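Local coordinates for protein TetR transcriptional regulator (Chloroflexus aurantiacus, PDB 3QBM) that probably binds DNA as a TetR-family transcriptional regulator, through a helix-turn-helix motif near its N-terminus, at residues A[14-19]-A[56-61]; A[68-73]-A[89-94]. All coordinates share one frame; numbering follows the deposited sequence.

Interaction 1. Residues A[14-19]-A[56-61]; sequences AQAAAL and LAAFDY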
# COMPACT_ATOMS: atom_id res chain seq x y z
N ALA A 14 17.19 -4.76 15.14
CA ALA A 14 15.80 -5.15 15.50
C ALA A 14 15.02 -3.93 16.01
O ALA A 14 13.88 -3.70 15.63
CB ALA A 14 15.77 -6.29 16.52
N GLN A 15 15.63 -3.14 16.87
CA GLN A 15 14.95 -1.94 17.38
C GLN A 15 14.76 -0.86 16.30
O GLN A 15 13.73 -0.17 16.25
CB GLN A 15 15.72 -1.35 18.56
CG GLN A 15 15.85 -2.31 19.76
CD GLN A 15 14.51 -2.66 20.38
OE1 GLN A 15 13.57 -1.86 20.38
NE2 GLN A 15 14.42 -3.87 20.91
N ALA A 16 15.78 -0.69 15.45
CA ALA A 16 15.69 0.30 14.36
C ALA A 16 14.52 -0.09 13.45
O ALA A 16 13.70 0.76 13.09
CB ALA A 16 16.96 0.35 13.56
N ALA A 17 14.43 -1.38 13.13
CA ALA A 17 13.36 -1.87 12.24
C ALA A 17 11.99 -1.51 12.75
O ALA A 17 11.13 -1.05 11.97
CB ALA A 17 13.45 -3.41 12.01
N ALA A 18 11.76 -1.68 14.04
CA ALA A 18 10.44 -1.39 14.62
C ALA A 18 10.13 0.08 14.54
O ALA A 18 9.01 0.46 14.19
CB ALA A 18 10.33 -1.90 16.06
N LEU A 19 11.12 0.94 14.80
CA LEU A 19 10.88 2.36 14.71
C LEU A 19 10.63 2.80 13.26
O LEU A 19 9.76 3.64 12.99
CB LEU A 19 12.06 3.16 15.28
CG LEU A 19 12.24 3.09 16.81
CD1 LEU A 19 13.64 3.58 17.25
CD2 LEU A 19 11.16 3.91 17.49
N LEU A 56 19.37 -0.12 5.95
CA LEU A 56 19.46 -1.32 5.09
C LEU A 56 19.51 -2.59 5.89
O LEU A 56 18.85 -3.58 5.56
CB LEU A 56 20.67 -1.26 4.15
CG LEU A 56 20.68 -0.18 3.07
CD1 LEU A 56 22.03 -0.12 2.36
CD2 LEU A 56 19.48 -0.35 2.07
N ALA A 57 20.29 -2.58 6.97
CA ALA A 57 20.37 -3.75 7.83
C ALA A 57 19.02 -4.00 8.52
O ALA A 57 18.59 -5.16 8.61
CB ALA A 57 21.48 -3.60 8.82
N ALA A 58 18.37 -2.92 8.96
CA ALA A 58 17.04 -2.96 9.60
C ALA A 58 16.00 -3.52 8.64
O ALA A 58 15.12 -4.28 9.08
CB ALA A 58 16.61 -1.57 10.10
N PHE A 59 16.05 -3.16 7.35
CA PHE A 59 15.13 -3.78 6.40
C PHE A 59 15.42 -5.28 6.21
O PHE A 59 14.50 -6.11 6.22
CB PHE A 59 15.14 -3.13 5.03
CG PHE A 59 14.14 -3.75 4.09
CD1 PHE A 59 12.83 -3.33 4.11
CD2 PHE A 59 14.49 -4.81 3.25
CE1 PHE A 59 11.89 -3.94 3.29
CE2 PHE A 59 13.56 -5.42 2.43
CZ PHE A 59 12.28 -4.99 2.44
N ASP A 60 16.69 -5.62 6.00
CA ASP A 60 17.08 -7.04 5.82
C ASP A 60 16.54 -7.88 6.97
O ASP A 60 16.12 -9.02 6.78
CB ASP A 60 18.60 -7.17 5.70
CG ASP A 60 19.12 -6.64 4.40
OD1 ASP A 60 18.32 -6.37 3.47
OD2 ASP A 60 20.34 -6.41 4.32
N TYR A 61 16.49 -7.28 8.15
CA TYR A 61 15.98 -7.92 9.34
C TYR A 61 14.47 -8.10 9.29
O TYR A 61 13.94 -9.15 9.69
CB TYR A 61 16.35 -7.10 10.56
CG TYR A 61 15.59 -7.46 11.79
CD1 TYR A 61 16.03 -8.49 12.63
CD2 TYR A 61 14.45 -6.77 12.14
CE1 TYR A 61 15.32 -8.82 13.77
CE2 TYR A 61 13.73 -7.10 13.28
CZ TYR A 61 14.18 -8.13 14.09
OH TYR A 61 13.48 -8.46 15.23
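Helix segments 14-19 and 56-61 cross almost at right angles, with a signed crossing angle of -86° and axes 8.2 Å apart at their closest. Ala17 and Ala58 sit at the crossing point, and their CA atoms are 4.7 Å apart. The small alanine side chains permit this close approach. The methyl of Ala17 rests on the other backbone, with its CB 3.5 Å from Ala58 O. The methyl of Ala58 in turn lies against the backbone of Ala17, with Ala58 CB 3.7 Å from Ala17 N. Ala16 CB, one residue before Ala17, touches the Ala58 methyl. Tyr61, one turn after Ala58, extends the contact toward the start of segment 14-19. Its CG is anti to the backbone N (chi1 165°), and this turns one face of the ring to segment 14-19 at Ala14. Ala14 CA stands over that face, 3.8 Å from the centroid of the Tyr61 ring, in a CH-pi contact. The Ala14 methyl reaches the phenol end, touching CZ and OH. Ala17 CB meets the other end of the ring, 3.5 Å from Tyr61 CD2. The two segments meet by van der Waals and CH-pi contacts; the Tyr61 hydroxyl bonds instead to Lys65 NZ of its own helix. Phe20 also covers Ala58, and Val13 packs on Tyr61, so helix 2-23 carries the contact beyond segment 14-19. The crossing joins the first helix of the N-terminal DNA-binding three-helix bundle to the long helix that follows the predicted helix-turn-helix, an arrangement characteristic of the TetR fold.

Interaction 2. Residues A[68-73]-A[89-94]; sequences ERFAVG and DVFRSY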
# COMPACT_ATOMS: atom_id res chain seq x y z
N GLU A 68 10.34 -15.81 7.78
CA GLU A 68 10.10 -16.85 8.83
C GLU A 68 8.60 -17.12 9.04
O GLU A 68 8.15 -18.25 9.21
CB GLU A 68 10.71 -16.41 10.19
CG GLU A 68 12.26 -16.43 10.26
CD GLU A 68 12.88 -15.78 11.53
OE1 GLU A 68 12.18 -15.11 12.35
OE2 GLU A 68 14.11 -15.92 11.69
N ARG A 69 7.84 -16.03 9.07
CA ARG A 69 6.41 -16.03 9.27
C ARG A 69 5.68 -16.77 8.09
O ARG A 69 4.77 -17.59 8.31
CB ARG A 69 6.01 -14.57 9.40
CG ARG A 69 4.60 -14.22 9.73
CD ARG A 69 4.30 -14.20 11.21
NE ARG A 69 2.86 -13.97 11.34
CZ ARG A 69 2.30 -12.87 11.82
NH1 ARG A 69 3.07 -11.91 12.32
NH2 ARG A 69 0.98 -12.76 11.87
N PHE A 70 6.08 -16.49 6.85
CA PHE A 70 5.55 -17.27 5.72
C PHE A 70 6.00 -18.71 5.75
O PHE A 70 5.24 -19.62 5.46
CB PHE A 70 5.89 -16.63 4.38
CG PHE A 70 4.99 -15.48 4.06
CD1 PHE A 70 3.70 -15.70 3.59
CD2 PHE A 70 5.39 -14.18 4.29
CE1 PHE A 70 2.87 -14.67 3.32
CE2 PHE A 70 4.54 -13.13 4.02
CZ PHE A 70 3.28 -13.37 3.54
N ALA A 71 7.24 -18.92 6.14
CA ALA A 71 7.78 -20.27 6.21
C ALA A 71 6.95 -21.19 7.13
O ALA A 71 6.67 -22.31 6.75
CB ALA A 71 9.24 -20.21 6.67
N VAL A 72 6.57 -20.70 8.31
CA VAL A 72 5.82 -21.46 9.29
C VAL A 72 4.36 -21.60 8.77
O VAL A 72 3.78 -22.70 8.78
CB VAL A 72 5.88 -20.79 10.69
CG1 VAL A 72 4.95 -21.49 11.70
CG2 VAL A 72 7.33 -20.76 11.22
N GLY A 73 3.81 -20.49 8.28
CA GLY A 73 2.46 -20.50 7.73
C GLY A 73 2.23 -21.47 6.59
O GLY A 73 1.14 -22.05 6.49
N ASP A 89 -3.72 -16.60 4.30
CA ASP A 89 -3.99 -16.63 5.72
C ASP A 89 -2.90 -15.92 6.53
O ASP A 89 -3.19 -15.29 7.53
CB ASP A 89 -4.16 -18.05 6.23
CG ASP A 89 -4.65 -18.06 7.63
OD1 ASP A 89 -5.74 -17.51 7.87
OD2 ASP A 89 -3.92 -18.53 8.51
N VAL A 90 -1.65 -16.00 6.07
CA VAL A 90 -0.57 -15.27 6.73
C VAL A 90 -0.93 -13.77 6.72
O VAL A 90 -0.87 -13.11 7.76
CB VAL A 90 0.82 -15.52 6.04
CG1 VAL A 90 1.89 -14.59 6.61
CG2 VAL A 90 1.23 -16.99 6.21
N PHE A 91 -1.27 -13.21 5.55
CA PHE A 91 -1.66 -11.81 5.46
C PHE A 91 -2.88 -11.48 6.33
O PHE A 91 -2.91 -10.45 7.02
CB PHE A 91 -1.93 -11.43 4.01
CG PHE A 91 -0.70 -11.09 3.24
CD1 PHE A 91 -0.06 -9.89 3.46
CD2 PHE A 91 -0.20 -11.94 2.28
CE1 PHE A 91 1.04 -9.54 2.73
CE2 PHE A 91 0.90 -11.56 1.53
CZ PHE A 91 1.52 -10.39 1.77
N ARG A 92 -3.88 -12.34 6.30
CA ARG A 92 -5.05 -12.16 7.11
C ARG A 92 -4.70 -12.04 8.60
O ARG A 92 -5.28 -11.19 9.33
CB ARG A 92 -6.07 -13.29 6.89
CG ARG A 92 -7.33 -13.06 7.67
CD ARG A 92 -8.45 -13.98 7.31
NE ARG A 92 -8.15 -15.36 7.60
CZ ARG A 92 -9.05 -16.35 7.64
NH1 ARG A 92 -10.36 -16.13 7.50
NH2 ARG A 92 -8.65 -17.58 7.91
N SER A 93 -3.72 -12.83 9.04
CA SER A 93 -3.30 -12.83 10.46
C SER A 93 -2.64 -11.53 10.90
O SER A 93 -2.47 -11.29 12.12
CB SER A 93 -2.39 -14.02 10.77
OG SER A 93 -1.07 -13.78 10.29
N TYR A 94 -2.22 -10.70 9.93
CA TYR A 94 -1.69 -9.36 10.24
C TYR A 94 -2.69 -8.44 10.93
O TYR A 94 -2.25 -7.48 11.55
CB TYR A 94 -1.17 -8.64 8.99
CG TYR A 94 0.08 -9.22 8.38
CD1 TYR A 94 0.63 -10.42 8.83
CD2 TYR A 94 0.67 -8.61 7.28
CE1 TYR A 94 1.75 -10.94 8.23
CE2 TYR A 94 1.81 -9.13 6.70
CZ TYR A 94 2.34 -10.29 7.18
OH TYR A 94 3.47 -10.81 6.59
O HOH W 1 1.35 -16.09 10.37
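Segment 68-73 is helical, and it faces segment 89-94, which begins as helix; the closest CA atoms, those of Gly73 and Val90, are 6.1 Å apart. At Gly73 a side chain would run into Val90 CG2. Val90 points its CG1 onto one face of the Phe70 ring, 3.6 Å from the Phe70 centroid in a CH-pi contact. The edge of that ring turns to the face of Phe91 in an offset edge-to-face pair, with planes at 63°. Tyr94 OH comes near Phe70 CE2. Trp131 meets both phenylalanine rings, and Phe87 stacks on Phe70. The polar side belongs to Arg69, whose chain bends at chi2 (86°). Its NH2 donates to Ser93 OG at 2.8 Å, with a bent N-H...O angle of 138°. The same NH2 also bonds to Arg97 O. A water accepts from Arg69 NE and gives a weak bond to Ser93 OG. Ser93 OG donates in turn to Val90 O at 2.6 Å, on a carbonyl lone pair. Tyr94 CE1 lies over the guanidinium centre. An alanine in place of Arg69 would probably loosen the hold on Ser93 and Arg97, since the bonds to Ser93 OG and Arg97 O and the water link from NE would be lost. The contact pairs an apolar core of Val90 and aromatic rings with a polar flank, where the guanidinium charge probably polarises the Ser93 hydroxyl.

How the interactions relate
Interactions 1 and 2 share helix 51-74 and come in series along the chain. Their centres are 19 Å apart and their nearest atoms about 7 Å, so they do not touch. Interaction 1 uses the earlier part of the shared helix and ties it back to helix 2-23. Interaction 2 uses the later part and ties it forward to segment 89-94, on helix 80-92, in the TetR-like C-terminal domain. Helix 51-74 thus runs from the DNA-binding bundle into the C-terminal helices and is common to both. In TetR-family regulators this helix is a link between the two domains, and the same role is likely here.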